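PDB 3LKL: antisigma-factor antagonist STAS from Rhodobacter sphaeroides, which is probably a SulP-type sulfate transporter of the membrane, represented here by its C-terminal STAS domain, thought to serve in regulation or protein interaction. Local coordinates for residues A[18-22]-A[48-52]. Residue numbers count along the deposited sequence, not the author numbering.
Sequences TYRVE and IDVSR
Two backbone hydrogen bonds pair 18-22 with 48-52: D49 N donates to Y19 O (2.9 Å, 170°) and V21 N to D49 O (2.9 Å, 168°), so D49 bonds the peptides on either side of R20. The strands run parallel (20° between N-to-C directions), with parallel bridges Y19-I48 and R20-D49 (CA-CA 4.9 and 5.0 Å). Residues 18-22 and 48-49 are extended (phi -87 to -128°, psi 107 to 137°); then psi drops to 13° at V50, S51 takes -55/-29, and the chain turns a corner. Here D49, chi1 t, forms an Asx turn: its OD1 accepts from S51 N (2.9 Å) and S51 OG (2.6 Å; S51 chi1 p), while its OD2 holds R52 NH1 in a 3.1 Å salt bridge. A water fills the opening, 2.4 Å from V21 O, 2.8 Å from D49 O and 3.0 Å from R52 N. These are neighbouring central strands of the STAS-domain sheet, with 4-10 antiparallel beside 16-22 and 77-81 parallel beside 45-50. The side chains of R20, D49, E22 and R52 share one face. There R20 (t, t, m) and R52 (m, t, t) lay each guanidinium over a face of the other, tilted rather than parallel, despite like charge (R20 NE to R52 NH1 3.8 Å); a second water weakly links R20 NH1 and R52 NH2. E22 CA makes a CH···O contact with R52 O (3.4 Å). Y19 and I48 point to the opposite, buried face, where the Y19 ring meets F37 edge-to-face and its OH is hydrogen-bonded to D38 N. V21 touches I48 (CG2 to CG2 4.3 Å) and V50 (V21 CB to V50 CG1 4.1 Å).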
ATOM      1  N   THR A  18      -4.936  -6.565  16.826  1.00  8.37           N
ATOM      2  CA  THR A  18      -4.144  -6.338  15.547  1.00  7.96           C
ATOM      3  C   THR A  18      -4.965  -5.488  14.607  1.00  8.11           C
ATOM      4  O   THR A  18      -6.085  -5.792  14.282  1.00 10.50           O
ATOM      5  CB  THR A  18      -3.639  -7.677  14.954  1.00  7.90           C
ATOM      6  OG1 THR A  18      -2.902  -8.330  15.970  1.00  4.65           O
ATOM      7  CG2 THR A  18      -2.684  -7.530  13.719  1.00  7.59           C
ATOM      8  N   TYR A  19      -4.482  -4.284  14.333  1.00 10.38           N
ATOM      9  CA  TYR A  19      -5.027  -3.458  13.268  1.00 10.40           C
ATOM     10  C   TYR A  19      -4.353  -3.800  11.935  1.00 11.14           C
ATOM     11  O   TYR A  19      -3.143  -3.792  11.862  1.00 11.38           O
ATOM     12  CB  TYR A  19      -4.803  -1.986  13.565  1.00 11.07           C
ATOM     13  CG  TYR A  19      -5.668  -1.473  14.677  1.00  9.20           C
ATOM     14  CD1 TYR A  19      -5.237  -1.503  15.986  1.00  9.03           C
ATOM     15  CD2 TYR A  19      -6.915  -0.907  14.392  1.00  6.64           C
ATOM     16  CE1 TYR A  19      -6.080  -1.030  17.008  1.00  7.20           C
ATOM     17  CE2 TYR A  19      -7.779  -0.508  15.397  1.00  4.79           C
ATOM     18  CZ  TYR A  19      -7.337  -0.526  16.698  1.00  2.36           C
ATOM     19  OH  TYR A  19      -8.185  -0.063  17.683  1.00  3.19           O
ATOM     20  N   ARG A  20      -5.144  -4.034  10.877  1.00 11.55           N
ATOM     21  CA  ARG A  20      -4.616  -4.352   9.534  1.00 12.14           C
ATOM     22  C   ARG A  20      -4.884  -3.159   8.648  1.00 12.67           C
ATOM     23  O   ARG A  20      -6.039  -2.800   8.424  1.00 12.16           O
ATOM     24  CB  ARG A  20      -5.355  -5.561   8.974  1.00 15.27           C
ATOM     25  CG  ARG A  20      -4.838  -6.113   7.668  1.00 20.95           C
ATOM     26  CD  ARG A  20      -5.608  -7.345   7.267  1.00 27.34           C
ATOM     27  NE  ARG A  20      -5.139  -8.527   7.995  1.00 33.23           N
ATOM     28  CZ  ARG A  20      -5.688  -9.743   7.893  1.00 39.52           C
ATOM     29  NH1 ARG A  20      -5.193 -10.772   8.587  1.00 40.38           N
ATOM     30  NH2 ARG A  20      -6.745  -9.943   7.099  1.00 42.44           N
ATOM     31  N   VAL A  21      -3.801  -2.489   8.218  1.00 11.59           N
ATOM     32  CA  VAL A  21      -3.853  -1.301   7.405  1.00 12.32           C
ATOM     33  C   VAL A  21      -3.486  -1.703   5.987  1.00 12.18           C
ATOM     34  O   VAL A  21      -2.429  -2.320   5.744  1.00 13.17           O
ATOM     35  CB  VAL A  21      -2.877  -0.242   7.881  1.00 10.40           C
ATOM     36  CG1 VAL A  21      -3.089   1.107   7.046  1.00 12.88           C
ATOM     37  CG2 VAL A  21      -3.080   0.054   9.330  1.00 13.77           C
ATOM     38  N   GLU A  22      -4.388  -1.370   5.077  1.00 13.43           N
ATOM     39  CA  GLU A  22      -4.314  -1.710   3.659  1.00 14.47           C
ATOM     40  C   GLU A  22      -4.492  -0.479   2.821  1.00 15.63           C
ATOM     41  O   GLU A  22      -5.371   0.337   3.098  1.00 16.65           O
ATOM     42  CB  GLU A  22      -5.452  -2.667   3.274  1.00 15.43           C
ATOM     43  CG  GLU A  22      -5.342  -3.958   4.046  1.00 19.09           C
ATOM     44  CD  GLU A  22      -6.367  -5.034   3.668  1.00 21.84           C
ATOM     45  OE1 GLU A  22      -7.000  -5.558   4.619  1.00 20.22           O
ATOM     46  OE2 GLU A  22      -6.487  -5.363   2.452  1.00 20.30           O
ATOM     47  N   ILE A  48       0.065  -2.794  14.922  1.00 11.41           N
ATOM     48  CA  ILE A  48      -0.334  -2.071  13.725  1.00 10.98           C
ATOM     49  C   ILE A  48       0.415  -2.701  12.557  1.00 12.58           C
ATOM     50  O   ILE A  48       1.627  -2.541  12.456  1.00 11.21           O
ATOM     51  CB  ILE A  48      -0.043  -0.575  13.914  1.00 10.74           C
ATOM     52  CG1 ILE A  48      -0.702  -0.090  15.234  1.00  9.39           C
ATOM     53  CG2 ILE A  48      -0.547   0.287  12.759  1.00  9.31           C
ATOM     54  CD1 ILE A  48      -0.343   1.356  15.504  1.00 11.80           C
ATOM     55  N   ASP A  49      -0.294  -3.416  11.720  1.00 11.99           N
ATOM     56  CA  ASP A  49       0.281  -4.079  10.578  1.00 12.19           C
ATOM     57  C   ASP A  49       0.060  -3.253   9.329  1.00 10.99           C
ATOM     58  O   ASP A  49      -1.017  -3.164   8.835  1.00  8.48           O
ATOM     59  CB  ASP A  49      -0.318  -5.470  10.464  1.00 12.74           C
ATOM     60  CG  ASP A  49       0.187  -6.260   9.283  1.00 14.08           C
ATOM     61  OD1 ASP A  49       0.842  -5.763   8.414  1.00 15.40           O
ATOM     62  OD2 ASP A  49      -0.096  -7.419   9.219  1.00 13.66           O
ATOM     63  N   VAL A  50       1.114  -2.637   8.849  1.00  9.73           N
ATOM     64  CA  VAL A  50       1.047  -1.815   7.655  1.00 10.20           C
ATOM     65  C   VAL A  50       1.629  -2.538   6.380  1.00 10.95           C
ATOM     66  O   VAL A  50       1.849  -1.858   5.347  1.00 11.23           O
ATOM     67  CB  VAL A  50       1.769  -0.473   7.880  1.00  9.56           C
ATOM     68  CG1 VAL A  50       1.013   0.354   8.916  1.00  8.70           C
ATOM     69  CG2 VAL A  50       3.235  -0.683   8.342  1.00  9.23           C
ATOM     70  N   SER A  51       1.863  -3.865   6.464  1.00 11.03           N
ATOM     71  CA  SER A  51       2.457  -4.657   5.375  1.00 13.02           C
ATOM     72  C   SER A  51       1.727  -4.545   4.044  1.00 14.22           C
ATOM     73  O   SER A  51       2.396  -4.534   2.996  1.00 14.64           O
ATOM     74  CB  SER A  51       2.712  -6.127   5.759  1.00 13.14           C
ATOM     75  OG  SER A  51       1.518  -6.794   6.158  1.00 16.20           O
ATOM     76  N   ARG A  52       0.403  -4.299   4.070  1.00 13.69           N
ATOM     77  CA  ARG A  52      -0.379  -4.179   2.857  1.00 14.28           C
ATOM     78  C   ARG A  52      -0.624  -2.739   2.451  1.00 13.73           C
ATOM     79  O   ARG A  52      -1.595  -2.452   1.752  1.00 13.45           O
ATOM     80  CB  ARG A  52      -1.760  -4.835   3.069  1.00 15.31           C
ATOM     81  CG  ARG A  52      -1.721  -6.339   3.220  1.00 18.41           C
ATOM     82  CD  ARG A  52      -2.882  -6.892   4.086  1.00 22.87           C
ATOM     83  NE  ARG A  52      -2.555  -8.258   4.534  1.00 26.42           N
ATOM     84  CZ  ARG A  52      -2.020  -8.577   5.722  1.00 25.58           C
ATOM     85  NH1 ARG A  52      -1.748  -7.652   6.621  1.00 25.85           N
ATOM     86  NH2 ARG A  52      -1.745  -9.834   6.015  1.00 25.47           N
TER
HETATM   87  O   HOH W   1      -2.455 -11.116   8.896  1.00 38.83           O
HETATM   88  O   HOH W   2      -1.478  -4.463   6.384  1.00  7.32           O